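Local coordinates for DUF305 domain-containing protein (Deinococcus radiodurans R1, PDB 3BT5) that is of unknown function but forms a helical bundle consistent with its membership of the ferritin-like clan, at residues Gly66-Pro71 with Pro132-Leu137; Gln15-Met20 with Glu62-Arg67; Ala120-Met125 with Gln140-Gln145; Ala25-Leu30 with Leu52-Gln57; Arg44-Asp49 with Ile149-Gly154. One frame throughout, in Å; residues are numbered along the deposited sequence. Where two conformers were deposited one is given.

Overall arrangement
Four long helices, 11-37, 41-68, 100-122 and 132-158, form the bundle these contacts tie together. Contacts 2 and 4 join helices 11-37 and 41-68 at two levels, their centres about 15 Å apart. Contacts 1 and 5 join helices 41-68 and 132-158 near opposite ends, about 28 Å between centres, and contact 3 brings helix 132-158 against helix 100-122. Contacts 2 and 3 are buried and use apolar contacts, touching each other through F16 and T122; the other three are only partly buried. Contact 1, far from the chain's centre, is the polar one, with a salt bridge and a water, whereas contact 4, nearest the centre, mixes alkyl groups with a buried glutamine.

Contact 1: Gly66-Pro71 with Pro132-Leu137; sequences GRWGQP and PEVERL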
# COMPACT_ATOMS: atom_id res chain seq x y z
N GLY A 66 -17.11 -8.01 2.65
CA GLY A 66 -18.52 -8.20 2.28
C GLY A 66 -19.05 -9.59 2.64
O GLY A 66 -20.16 -9.73 3.20
N ARG A 67 -18.28 -10.62 2.29
CA ARG A 67 -18.69 -12.00 2.61
C ARG A 67 -18.81 -12.24 4.10
O ARG A 67 -19.68 -12.99 4.56
CB ARG A 67 -17.72 -13.04 2.03
CG ARG A 67 -17.71 -13.11 0.52
CD ARG A 67 -17.00 -14.38 0.02
NE ARG A 67 -15.57 -14.40 0.37
CZ ARG A 67 -14.61 -13.86 -0.38
NH1 ARG A 67 -14.92 -13.23 -1.51
NH2 ARG A 67 -13.34 -13.95 -0.00
N TRP A 68 -17.91 -11.62 4.87
CA TRP A 68 -17.88 -11.83 6.31
C TRP A 68 -18.94 -10.99 7.00
O TRP A 68 -19.18 -11.14 8.20
CB TRP A 68 -16.52 -11.43 6.88
CG TRP A 68 -15.41 -12.27 6.39
CD1 TRP A 68 -15.50 -13.46 5.73
CD2 TRP A 68 -14.01 -11.98 6.52
NE1 TRP A 68 -14.25 -13.94 5.44
CE2 TRP A 68 -13.31 -13.05 5.92
CE3 TRP A 68 -13.28 -10.93 7.09
CZ2 TRP A 68 -11.93 -13.11 5.87
CZ3 TRP A 68 -11.89 -10.97 7.03
CH2 TRP A 68 -11.22 -12.05 6.43
N GLY A 69 -19.56 -10.09 6.23
CA GLY A 69 -20.54 -9.16 6.76
C GLY A 69 -19.91 -8.22 7.76
O GLY A 69 -20.51 -7.92 8.80
N GLN A 70 -18.69 -7.78 7.45
CA GLN A 70 -17.95 -6.88 8.32
C GLN A 70 -17.81 -5.53 7.65
O GLN A 70 -17.60 -5.46 6.44
CB GLN A 70 -16.56 -7.44 8.61
CG GLN A 70 -16.60 -8.72 9.42
CD GLN A 70 -16.90 -8.48 10.89
OE1 GLN A 70 -17.03 -7.34 11.34
NE2 GLN A 70 -17.00 -9.56 11.65
N PRO A 71 -17.89 -4.45 8.43
CA PRO A 71 -17.76 -3.10 7.90
C PRO A 71 -16.30 -2.81 7.57
O PRO A 71 -15.40 -3.58 7.97
CB PRO A 71 -18.21 -2.22 9.06
CG PRO A 71 -17.83 -3.01 10.28
CD PRO A 71 -18.09 -4.45 9.90
N PRO A 132 -7.74 -20.21 5.37
CA PRO A 132 -7.06 -20.36 4.07
C PRO A 132 -7.08 -19.14 3.14
O PRO A 132 -6.03 -18.79 2.58
CB PRO A 132 -7.75 -21.57 3.44
CG PRO A 132 -8.14 -22.42 4.64
CD PRO A 132 -8.54 -21.41 5.71
N GLU A 133 -8.23 -18.50 2.95
CA GLU A 133 -8.29 -17.36 2.03
C GLU A 133 -7.48 -16.18 2.54
O GLU A 133 -6.97 -15.37 1.74
CB GLU A 133 -9.73 -16.92 1.79
CG GLU A 133 -10.49 -16.48 3.05
CD GLU A 133 -11.92 -16.08 2.73
OE1 GLU A 133 -12.20 -15.83 1.54
OE2 GLU A 133 -12.76 -16.00 3.65
N VAL A 134 -7.35 -16.08 3.86
CA VAL A 134 -6.56 -15.01 4.45
C VAL A 134 -5.09 -15.33 4.26
O VAL A 134 -4.30 -14.47 3.89
CB VAL A 134 -6.91 -14.75 5.94
CG1 VAL A 134 -5.98 -13.72 6.57
CG2 VAL A 134 -8.37 -14.27 6.05
N GLU A 135 -4.72 -16.60 4.45
CA GLU A 135 -3.33 -17.00 4.22
C GLU A 135 -2.93 -16.73 2.77
O GLU A 135 -1.83 -16.23 2.50
CB GLU A 135 -3.10 -18.48 4.57
CG GLU A 135 -1.62 -18.85 4.50
CD GLU A 135 -1.33 -20.33 4.70
OE1 GLU A 135 -2.29 -21.14 4.69
OE2 GLU A 135 -0.14 -20.67 4.85
N ARG A 136 -3.82 -17.05 1.85
CA ARG A 136 -3.55 -16.88 0.42
C ARG A 136 -3.33 -15.39 0.12
O ARG A 136 -2.33 -15.01 -0.51
CB ARG A 136 -4.71 -17.44 -0.41
CG ARG A 136 -4.47 -17.48 -1.91
CD ARG A 136 -5.59 -18.24 -2.64
NE ARG A 136 -6.91 -17.63 -2.45
CZ ARG A 136 -7.92 -18.20 -1.78
NH1 ARG A 136 -9.08 -17.56 -1.66
NH2 ARG A 136 -7.77 -19.41 -1.25
N LEU A 137 -4.26 -14.57 0.58
CA LEU A 137 -4.16 -13.11 0.41
C LEU A 137 -2.86 -12.57 1.00
O LEU A 137 -2.14 -11.77 0.38
CB LEU A 137 -5.33 -12.43 1.10
CG LEU A 137 -5.24 -10.90 1.20
CD1 LEU A 137 -5.39 -10.29 -0.18
CD2 LEU A 137 -6.29 -10.34 2.18
O HOH W 1 -15.25 -15.83 2.70
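Helix 41-68 ends in a Schellman motif, G69 taking positive phi, and its last turn sends R67 and W68 across to E133 and V134 in the first turn of helix 132-158. R67 and W68 share the E133 carboxylate, one oxygen each. R67 NH2 donates to E133 OE1 at 2.7 Å in a salt bridge, on the oxygen's syn side but tilted out of the carboxylate plane, the N-H...O angle a bent 144°, although the two groups are nearly coplanar. The other oxygen, E133 OE2, takes the indole N-H of W68: NE1 lies 3.1 Å away with the oxygen close to the ring plane, but the bond reaches the carboxylate from above its own plane, the two planes being 70° apart. Water 1 completes the link, accepting from R67 NE at 2.8 Å and donating to E133 OE2 at 2.7 Å. E133 reaches this far because CG sits between backbone N and carbonyl carbon (chi1 60°) and the chain beyond is extended. Further along the indole edge, W68 CH2 rests 3.6 Å from V134 CG2. An alanine at E133 would probably leave the R67 guanidinium without its carboxylate mate and the W68 N-H without its acceptor. R131 makes a second salt bridge to E133 OE2. On the neighbouring helix 11-37, V14 and V17 pack against W68, while M125 lies beside V134.

Contact 2: Gln15-Met20 with Glu62-Arg67; sequences QFVQHM and EAMLGR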
# COMPACT_ATOMS: atom_id res chain seq x y z
N GLN A 15 -9.58 -7.47 11.57
CA GLN A 15 -8.82 -6.23 11.69
C GLN A 15 -7.71 -6.14 10.64
O GLN A 15 -7.43 -5.07 10.08
CB GLN A 15 -8.21 -6.11 13.08
CG GLN A 15 -7.24 -4.91 13.17
CD GLN A 15 -6.49 -4.83 14.49
OE1 GLN A 15 -5.51 -5.54 14.72
NE2 GLN A 15 -6.96 -3.97 15.36
N PHE A 16 -7.04 -7.27 10.38
CA PHE A 16 -5.97 -7.30 9.39
C PHE A 16 -6.49 -6.84 8.03
O PHE A 16 -5.90 -5.97 7.38
CB PHE A 16 -5.39 -8.72 9.27
CG PHE A 16 -4.47 -8.88 8.12
CD1 PHE A 16 -3.21 -8.27 8.14
CD2 PHE A 16 -4.86 -9.61 7.01
CE1 PHE A 16 -2.37 -8.38 7.03
CE2 PHE A 16 -4.03 -9.73 5.91
CZ PHE A 16 -2.77 -9.13 5.93
N VAL A 17 -7.61 -7.40 7.59
CA VAL A 17 -8.16 -7.03 6.29
C VAL A 17 -8.64 -5.58 6.30
O VAL A 17 -8.39 -4.83 5.33
CB VAL A 17 -9.24 -8.04 5.84
CG1 VAL A 17 -9.89 -7.61 4.51
CG2 VAL A 17 -8.60 -9.42 5.68
N GLN A 18 -9.31 -5.16 7.37
CA GLN A 18 -9.76 -3.77 7.43
C GLN A 18 -8.57 -2.81 7.33
O GLN A 18 -8.60 -1.81 6.59
CB GLN A 18 -10.50 -3.51 8.73
CG GLN A 18 -11.88 -4.16 8.77
CD GLN A 18 -12.51 -4.06 10.16
OE1 GLN A 18 -11.81 -4.03 11.18
NE2 GLN A 18 -13.85 -4.04 10.21
N HIS A 19 -7.52 -3.09 8.10
CA HIS A 19 -6.36 -2.21 8.08
C HIS A 19 -5.63 -2.25 6.76
O HIS A 19 -5.19 -1.19 6.26
CB HIS A 19 -5.39 -2.59 9.17
CG HIS A 19 -5.80 -2.13 10.53
ND1 HIS A 19 -5.14 -2.53 11.67
CD2 HIS A 19 -6.78 -1.29 10.93
CE1 HIS A 19 -5.71 -1.96 12.72
NE2 HIS A 19 -6.71 -1.21 12.30
N MET A 20 -5.49 -3.44 6.17
CA MET A 20 -4.75 -3.52 4.90
C MET A 20 -5.52 -2.83 3.78
O MET A 20 -4.91 -2.28 2.86
CB MET A 20 -4.46 -4.97 4.54
CG MET A 20 -3.48 -5.11 3.43
SD MET A 20 -1.84 -4.39 3.75
CE MET A 20 -1.30 -5.45 5.10
N GLU A 62 -12.14 -6.14 -0.21
CA GLU A 62 -13.53 -5.68 -0.15
C GLU A 62 -14.48 -6.87 -0.19
O GLU A 62 -15.45 -6.94 0.56
CB GLU A 62 -13.80 -4.72 -1.33
CG GLU A 62 -13.16 -3.35 -1.08
CD GLU A 62 -12.97 -2.49 -2.33
OE1 GLU A 62 -13.04 -2.99 -3.49
OE2 GLU A 62 -12.72 -1.28 -2.15
N ALA A 63 -14.19 -7.82 -1.08
CA ALA A 63 -15.07 -8.99 -1.21
C ALA A 63 -15.07 -9.80 0.09
O ALA A 63 -16.10 -10.27 0.54
CB ALA A 63 -14.62 -9.85 -2.37
N MET A 64 -13.89 -9.93 0.70
CA MET A 64 -13.77 -10.66 1.95
C MET A 64 -14.62 -10.02 3.04
O MET A 64 -15.34 -10.70 3.76
CB MET A 64 -12.32 -10.64 2.39
CG MET A 64 -11.79 -12.01 2.57
SD MET A 64 -10.03 -12.04 2.91
CE MET A 64 -9.46 -13.00 1.52
N LEU A 65 -14.49 -8.70 3.20
CA LEU A 65 -15.24 -8.01 4.22
C LEU A 65 -16.74 -8.16 3.92
O LEU A 65 -17.52 -8.41 4.81
CB LEU A 65 -14.84 -6.55 4.32
CG LEU A 65 -13.40 -6.31 4.82
CD1 LEU A 65 -13.20 -4.81 4.88
CD2 LEU A 65 -13.21 -6.93 6.20
N GLY A 66 -17.11 -8.01 2.65
CA GLY A 66 -18.52 -8.20 2.28
C GLY A 66 -19.05 -9.59 2.64
O GLY A 66 -20.16 -9.73 3.20
N ARG A 67 -18.28 -10.62 2.29
CA ARG A 67 -18.69 -12.00 2.61
C ARG A 67 -18.81 -12.24 4.10
O ARG A 67 -19.68 -12.99 4.56
CB ARG A 67 -17.72 -13.04 2.03
CG ARG A 67 -17.71 -13.11 0.52
CD ARG A 67 -17.00 -14.38 0.02
NE ARG A 67 -15.57 -14.40 0.37
CZ ARG A 67 -14.61 -13.86 -0.38
NH1 ARG A 67 -14.92 -13.23 -1.51
NH2 ARG A 67 -13.34 -13.95 -0.00
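The helix segments carrying V17 and L65 run roughly antiparallel, their axes 10.0 Å apart at closest and 139° between directions, with the CA atoms of V17 and L65 7.4 Å apart. Those two residues make the heart of the contact. Their side chains slide past one another from opposite helices, and V17 CG1 lies 3.8 Å from both L65 CG and L65 CD2. That branch of V17 stands anti to the backbone N (chi1 177°), leaving CG2 to turn in the direction of M64, whose sulfur SD is 4.1 Å off; since M64 was deposited in two conformers, this last approach is less certain. L65 also serves Q18: the glutamine crosses it at about a right angle, and Q18 CG meets L65 CD2 at 4.0 Å. Only the aliphatic part of Q18 touches L65; its amide NE2 is hydrogen-bonded to P71 O, in the chain just past helix 41-68. An alanine in place of L65 would probably open a gap beneath V17 CG1 and take away the surface on which the Q18 methylene rests. Around this buried contact, M61 and W68 of helix 41-68 also touch V17, and on the helix 11-37 side F16 leans on T122 of helix 100-122, so that the pair is continuous with the interior of the bundle.

Contact 3: Ala120-Met125 with Gln140-Gln145; sequences AMTLPM and QIVVTQ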
# COMPACT_ATOMS: atom_id res chain seq x y z
N ALA A 120 5.45 -6.02 6.98
CA ALA A 120 5.58 -6.24 8.42
C ALA A 120 4.24 -6.53 9.11
O ALA A 120 4.18 -7.24 10.12
CB ALA A 120 6.28 -5.04 9.05
N MET A 121 3.15 -5.98 8.58
CA MET A 121 1.78 -6.26 9.06
C MET A 121 1.34 -7.66 8.65
O MET A 121 0.51 -8.30 9.31
CB MET A 121 0.80 -5.22 8.47
CG MET A 121 1.08 -3.78 8.93
SD MET A 121 0.25 -2.44 8.06
CE MET A 121 -1.49 -2.78 8.36
N THR A 122 1.87 -8.13 7.54
CA THR A 122 1.34 -9.32 6.91
C THR A 122 2.03 -10.61 7.33
O THR A 122 1.39 -11.66 7.44
CB THR A 122 1.33 -9.15 5.41
OG1 THR A 122 0.56 -7.98 5.10
CG2 THR A 122 0.72 -10.33 4.74
N LEU A 123 3.33 -10.53 7.62
CA LEU A 123 4.07 -11.74 7.98
C LEU A 123 3.44 -12.55 9.11
O LEU A 123 3.37 -13.78 9.00
CB LEU A 123 5.54 -11.41 8.28
CG LEU A 123 6.32 -11.02 7.03
CD1 LEU A 123 7.72 -10.52 7.41
CD2 LEU A 123 6.40 -12.16 6.00
N PRO A 124 2.98 -11.89 10.18
CA PRO A 124 2.32 -12.66 11.26
C PRO A 124 1.06 -13.41 10.84
O PRO A 124 0.68 -14.40 11.50
CB PRO A 124 1.99 -11.57 12.30
CG PRO A 124 3.02 -10.49 12.04
CD PRO A 124 3.07 -10.46 10.54
N MET A 125 0.41 -12.98 9.76
CA MET A 125 -0.79 -13.66 9.28
C MET A 125 -0.47 -14.91 8.47
O MET A 125 -1.37 -15.68 8.13
CB MET A 125 -1.69 -12.70 8.47
CG MET A 125 -2.03 -11.43 9.24
SD MET A 125 -3.05 -11.75 10.69
CE MET A 125 -4.21 -12.86 9.92
N GLN A 140 0.07 -13.39 -1.19
CA GLN A 140 0.06 -12.51 -2.38
C GLN A 140 0.54 -11.10 -2.07
O GLN A 140 1.30 -10.50 -2.84
CB GLN A 140 -1.33 -12.46 -3.03
CG GLN A 140 -1.76 -13.79 -3.66
CD GLN A 140 -3.25 -13.84 -3.95
OE1 GLN A 140 -3.96 -12.84 -3.85
NE2 GLN A 140 -3.74 -15.03 -4.30
N ILE A 141 0.08 -10.55 -0.95
CA ILE A 141 0.51 -9.22 -0.54
C ILE A 141 2.03 -9.18 -0.36
O ILE A 141 2.69 -8.27 -0.89
CB ILE A 141 -0.20 -8.78 0.76
CG1 ILE A 141 -1.68 -8.50 0.48
CG2 ILE A 141 0.51 -7.56 1.38
CD1 ILE A 141 -2.52 -8.33 1.75
N VAL A 142 2.59 -10.15 0.37
CA VAL A 142 4.01 -10.12 0.67
C VAL A 142 4.82 -10.21 -0.63
O VAL A 142 5.75 -9.45 -0.86
CB VAL A 142 4.43 -11.24 1.69
CG1 VAL A 142 5.97 -11.36 1.80
CG2 VAL A 142 3.83 -10.97 3.06
N VAL A 143 4.43 -11.14 -1.50
CA VAL A 143 5.16 -11.33 -2.76
C VAL A 143 5.13 -10.05 -3.61
O VAL A 143 6.16 -9.59 -4.13
CB VAL A 143 4.56 -12.53 -3.54
CG1 VAL A 143 5.04 -12.56 -4.99
CG2 VAL A 143 4.95 -13.82 -2.87
N THR A 144 3.94 -9.48 -3.76
CA THR A 144 3.77 -8.32 -4.60
C THR A 144 4.52 -7.11 -4.01
O THR A 144 5.20 -6.37 -4.75
CB THR A 144 2.27 -8.02 -4.79
OG1 THR A 144 1.68 -9.14 -5.48
CG2 THR A 144 2.07 -6.75 -5.60
N GLN A 145 4.43 -6.93 -2.70
CA GLN A 145 5.08 -5.77 -2.06
C GLN A 145 6.58 -5.89 -2.25
O GLN A 145 7.24 -4.90 -2.52
CB GLN A 145 4.86 -5.72 -0.54
CG GLN A 145 3.50 -5.61 0.03
CD GLN A 145 2.76 -4.58 -0.67
OE1 GLN A 145 1.97 -4.90 -1.56
NE2 GLN A 145 3.00 -3.32 -0.31
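T122, which faces I141 and V142, accepts the N-H of M125 on its carbonyl O at 2.8 Å. The T122 hydroxyl is hydrogen-bonded to A118 O, a turn earlier in helix 100-122. Bonded within its own helix, T122 OG1 sits 3.7 Å from the I141 CG2 methyl. In this helical bundle, consistent with the ferritin clan, the pairing joins the C-terminal end of helix 100-122 to helix 132-158, the CA atoms of T122 and V142 coming within 6.8 Å. The threonine methyl CG2, held anti to the backbone N, slides alongside V142 and comes 3.6 Å from its CG2. That same valine methyl is touched by a second group: L123 CD2, crossing at about a right angle, lies 4.1 Å away at the exposed margin. F16 of helix 11-37 packs on T122 as well, and R146 borders L123.

Contact 4: Ala25-Leu30 with Leu52-Gln57; sequences AQALDL and LSQREQ
Alkyl contacts come first: L28 on helix 11-37 lays its isopropyl end against R55 on helix 41-68, with L28 CD1 and L28 CD2 each 3.8 Å from R55 CG. The two chains cross at about a right angle, and both leucine methyls rest on the same methylene, R55 CG, leaving the guanidinium uninvolved. L28 pays something for this, since its chi2 of 26° is away from a staggered value. Its CD1 also lies 4.2 Å from Q54 CB. The second kind of contact sets a polar chain against a methyl. Q54 bends at chi2 (-87°), which brings the CG and OE1 side of the amide up to the A27 methyl, edge-on rather than by a face; Q54 CG is 3.6 Å from A27 CB. An even shorter approach by the amide oxygen is doubtful, because Q54 was deposited in two conformers. The backbones come near here, with antiparallel axes 9.1 Å apart and A27 and Q54 CA atoms separated by 7.1 Å. H114 of helix 100-122 touches both A27 and Q54, and a turn away Q57 OE1 is hydrogen-bonded to H24 NE2, linking the same two helices. Chemically, the contact is graded: the buried Q54 chain brings its CG and, in the conformer given, the edge of its amide to the A27 methyl, while alkyl groups of L28 and R55 meet toward the more exposed side, the arginine contributing its hydrocarbon part rather than its charge.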
# COMPACT_ATOMS: atom_id res chain seq x y z
N ALA A 25 -5.21 1.58 0.08
CA ALA A 25 -5.83 2.75 -0.52
C ALA A 25 -4.86 3.92 -0.61
O ALA A 25 -4.92 4.73 -1.56
CB ALA A 25 -7.07 3.16 0.23
N GLN A 26 -3.97 4.04 0.38
CA GLN A 26 -3.06 5.18 0.36
C GLN A 26 -2.08 5.11 -0.83
O GLN A 26 -1.61 6.15 -1.31
CB GLN A 26 -2.27 5.33 1.65
CG GLN A 26 -1.47 6.64 1.62
CD GLN A 26 -0.62 6.81 2.84
OE1 GLN A 26 0.33 6.06 3.06
NE2 GLN A 26 -0.90 7.84 3.59
N ALA A 27 -1.76 3.90 -1.28
CA ALA A 27 -0.86 3.78 -2.43
C ALA A 27 -1.43 4.56 -3.62
O ALA A 27 -0.70 5.12 -4.43
CB ALA A 27 -0.61 2.28 -2.78
N LEU A 28 -2.75 4.56 -3.74
CA LEU A 28 -3.42 5.30 -4.80
C LEU A 28 -3.23 6.83 -4.64
O LEU A 28 -3.02 7.53 -5.64
CB LEU A 28 -4.90 4.92 -4.85
CG LEU A 28 -5.36 3.63 -5.55
CD1 LEU A 28 -4.35 2.50 -5.63
CD2 LEU A 28 -6.73 3.13 -5.04
N ASP A 29 -3.27 7.32 -3.40
CA ASP A 29 -3.07 8.74 -3.09
C ASP A 29 -1.63 9.15 -3.41
O ASP A 29 -1.37 10.29 -3.76
CB ASP A 29 -3.29 9.02 -1.59
CG ASP A 29 -4.74 8.88 -1.15
OD1 ASP A 29 -5.63 9.00 -1.99
OD2 ASP A 29 -4.96 8.64 0.06
N LEU A 30 -0.69 8.23 -3.21
CA LEU A 30 0.70 8.52 -3.51
C LEU A 30 0.95 8.51 -5.02
O LEU A 30 1.75 9.29 -5.54
CB LEU A 30 1.62 7.51 -2.80
CG LEU A 30 1.61 7.52 -1.28
CD1 LEU A 30 2.40 6.32 -0.76
CD2 LEU A 30 2.21 8.82 -0.77
N LEU A 52 -2.45 -0.39 -10.18
CA LEU A 52 -3.20 -1.54 -10.64
C LEU A 52 -3.07 -2.75 -9.72
O LEU A 52 -4.05 -3.45 -9.41
CB LEU A 52 -2.79 -1.88 -12.08
CG LEU A 52 -3.29 -0.84 -13.10
CD1 LEU A 52 -2.75 -1.11 -14.50
CD2 LEU A 52 -4.84 -0.76 -13.11
N SER A 53 -1.86 -3.01 -9.25
CA SER A 53 -1.66 -4.16 -8.38
C SER A 53 -2.33 -3.95 -7.03
O SER A 53 -2.94 -4.88 -6.48
CB SER A 53 -0.19 -4.44 -8.17
OG SER A 53 0.36 -3.40 -7.37
N GLN A 54 -2.24 -2.75 -6.48
CA GLN A 54 -2.87 -2.49 -5.19
C GLN A 54 -4.39 -2.58 -5.32
O GLN A 54 -5.06 -3.14 -4.45
CB GLN A 54 -2.45 -1.11 -4.66
CG GLN A 54 -0.97 -1.00 -4.26
CD GLN A 54 -0.71 -1.43 -2.81
OE1 GLN A 54 -1.07 -0.73 -1.85
NE2 GLN A 54 -0.09 -2.59 -2.65
N ARG A 55 -4.94 -2.04 -6.41
CA ARG A 55 -6.39 -2.12 -6.59
C ARG A 55 -6.91 -3.56 -6.70
O ARG A 55 -7.99 -3.88 -6.20
CB ARG A 55 -6.82 -1.28 -7.81
CG ARG A 55 -6.79 0.20 -7.52
CD ARG A 55 -7.05 1.03 -8.76
NE ARG A 55 -8.40 0.82 -9.26
CZ ARG A 55 -8.97 1.59 -10.19
NH1 ARG A 55 -8.31 2.63 -10.67
NH2 ARG A 55 -10.20 1.32 -10.62
N GLU A 56 -6.15 -4.43 -7.37
CA GLU A 56 -6.56 -5.84 -7.48
C GLU A 56 -6.67 -6.46 -6.10
O GLU A 56 -7.63 -7.17 -5.80
CB GLU A 56 -5.53 -6.62 -8.30
CG GLU A 56 -5.92 -8.08 -8.52
CD GLU A 56 -4.78 -8.92 -9.13
OE1 GLU A 56 -3.76 -8.34 -9.58
OE2 GLU A 56 -4.92 -10.16 -9.17
N GLN A 57 -5.72 -6.16 -5.22
CA GLN A 57 -5.80 -6.71 -3.89
C GLN A 57 -6.90 -6.04 -3.05
O GLN A 57 -7.56 -6.70 -2.23
CB GLN A 57 -4.44 -6.61 -3.22
CG GLN A 57 -3.50 -7.67 -3.82
CD GLN A 57 -2.05 -7.55 -3.43
OE1 GLN A 57 -1.67 -6.70 -2.62
NE2 GLN A 57 -1.22 -8.42 -4.01

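Contact 5: Arg44-Asp49 with Ile149-Gly154; sequences RSLALD and IRTMEG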
# COMPACT_ATOMS: atom_id res chain seq x y z
N ARG A 44 6.23 7.30 -14.15
CA ARG A 44 4.82 7.19 -14.50
C ARG A 44 4.37 5.73 -14.68
O ARG A 44 3.30 5.32 -14.17
CB ARG A 44 4.53 7.98 -15.77
CG ARG A 44 4.68 9.49 -15.63
CD ARG A 44 4.38 10.18 -16.98
NE ARG A 44 2.98 10.00 -17.33
CZ ARG A 44 1.99 10.75 -16.85
NH1 ARG A 44 2.25 11.76 -16.03
NH2 ARG A 44 0.73 10.51 -17.20
N SER A 45 5.18 4.96 -15.40
CA SER A 45 4.91 3.55 -15.66
C SER A 45 4.82 2.79 -14.34
O SER A 45 3.91 1.99 -14.10
CB SER A 45 6.03 2.94 -16.51
OG SER A 45 5.98 3.42 -17.84
N LEU A 46 5.78 3.05 -13.48
CA LEU A 46 5.83 2.40 -12.20
C LEU A 46 4.61 2.78 -11.34
O LEU A 46 3.99 1.91 -10.69
CB LEU A 46 7.16 2.74 -11.54
CG LEU A 46 7.41 2.14 -10.16
CD1 LEU A 46 7.29 0.61 -10.14
CD2 LEU A 46 8.75 2.62 -9.64
N ALA A 47 4.26 4.06 -11.30
CA ALA A 47 3.10 4.51 -10.53
C ALA A 47 1.81 3.82 -11.00
O ALA A 47 0.99 3.35 -10.18
CB ALA A 47 2.98 6.04 -10.55
N LEU A 48 1.64 3.72 -12.31
CA LEU A 48 0.47 3.04 -12.87
C LEU A 48 0.40 1.57 -12.46
O LEU A 48 -0.66 1.05 -12.06
CB LEU A 48 0.54 3.12 -14.42
CG LEU A 48 0.21 4.47 -15.04
CD1 LEU A 48 0.80 4.63 -16.45
CD2 LEU A 48 -1.29 4.66 -15.04
N ASP A 49 1.54 0.90 -12.54
CA ASP A 49 1.61 -0.52 -12.22
C ASP A 49 1.28 -0.74 -10.75
O ASP A 49 0.59 -1.70 -10.41
CB ASP A 49 3.00 -1.06 -12.53
CG ASP A 49 3.26 -1.19 -14.02
OD1 ASP A 49 2.30 -1.06 -14.81
OD2 ASP A 49 4.42 -1.41 -14.38
N ILE A 149 8.99 -3.23 -4.06
CA ILE A 149 10.10 -2.61 -3.34
C ILE A 149 11.40 -2.75 -4.14
O ILE A 149 12.15 -1.79 -4.30
CB ILE A 149 10.29 -3.24 -1.93
CG1 ILE A 149 9.13 -2.82 -1.02
CG2 ILE A 149 11.63 -2.83 -1.33
CD1 ILE A 149 9.11 -3.65 0.26
N ARG A 150 11.67 -3.95 -4.64
CA ARG A 150 12.93 -4.14 -5.36
C ARG A 150 12.99 -3.25 -6.61
O ARG A 150 14.05 -2.63 -6.93
CB ARG A 150 13.10 -5.62 -5.72
CG ARG A 150 14.54 -5.96 -6.16
CD ARG A 150 15.51 -6.01 -4.98
NE ARG A 150 15.20 -7.15 -4.14
CZ ARG A 150 15.67 -8.38 -4.36
NH1 ARG A 150 16.51 -8.61 -5.38
NH2 ARG A 150 15.32 -9.37 -3.55
N THR A 151 11.89 -3.18 -7.36
CA THR A 151 11.85 -2.28 -8.51
C THR A 151 12.05 -0.83 -8.07
O THR A 151 12.86 -0.10 -8.67
CB THR A 151 10.51 -2.42 -9.25
OG1 THR A 151 10.36 -3.77 -9.73
CG2 THR A 151 10.40 -1.43 -10.43
N MET A 152 11.33 -0.40 -7.04
CA MET A 152 11.45 0.98 -6.63
C MET A 152 12.86 1.33 -6.18
O MET A 152 13.35 2.44 -6.44
CB MET A 152 10.44 1.30 -5.53
CG MET A 152 9.02 1.29 -6.07
SD MET A 152 7.83 1.88 -4.83
CE MET A 152 7.80 0.47 -3.72
N GLU A 153 13.53 0.42 -5.48
CA GLU A 153 14.91 0.65 -5.07
C GLU A 153 15.82 0.80 -6.30
O GLU A 153 16.74 1.62 -6.30
CB GLU A 153 15.42 -0.47 -4.17
CG GLU A 153 14.71 -0.48 -2.84
CD GLU A 153 15.06 -1.66 -1.97
OE1 GLU A 153 15.40 -2.74 -2.51
OE2 GLU A 153 14.96 -1.51 -0.74
N GLY A 154 15.56 0.00 -7.34
CA GLY A 154 16.34 0.10 -8.57
C GLY A 154 16.10 1.46 -9.24
O GLY A 154 17.06 2.11 -9.71
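Along R44-D49 the residue that crosses to the partner helix is L46, which meets T151 and M152, while the residues beside it serve helix 11-37 or their own helix. First come R44, its NH1 hydrogen-bonded to L35 O and S38 O, back to the end of helix 11-37 and the connection after it, and S45, whose OG bonds to R41 O. Then L46, whose CG is anti to the backbone N (chi1 -180°), sets one methyl against each of two consecutive residues. L46 CD1 slides alongside T151 and lies 3.7 Å from T151 CG2. Its other branch meets M152 at about a right angle, L46 CD2 being 3.8 Å from M152 CG, so the methylene of the methionine rather than its sulfur does the touching. The backbones are not especially close, with 8.0 Å between the CA atoms of L46 and M152. After it, A47 and L48 turn to helix 11-37, while L108 of helix 100-122 also lies on L46, and M111 and I112 of that helix on M152. This leucine joins antiparallel helices 41-68 and 132-158 beside helix 100-122, as in a four-helix bundle and consistent with the ferritin clan.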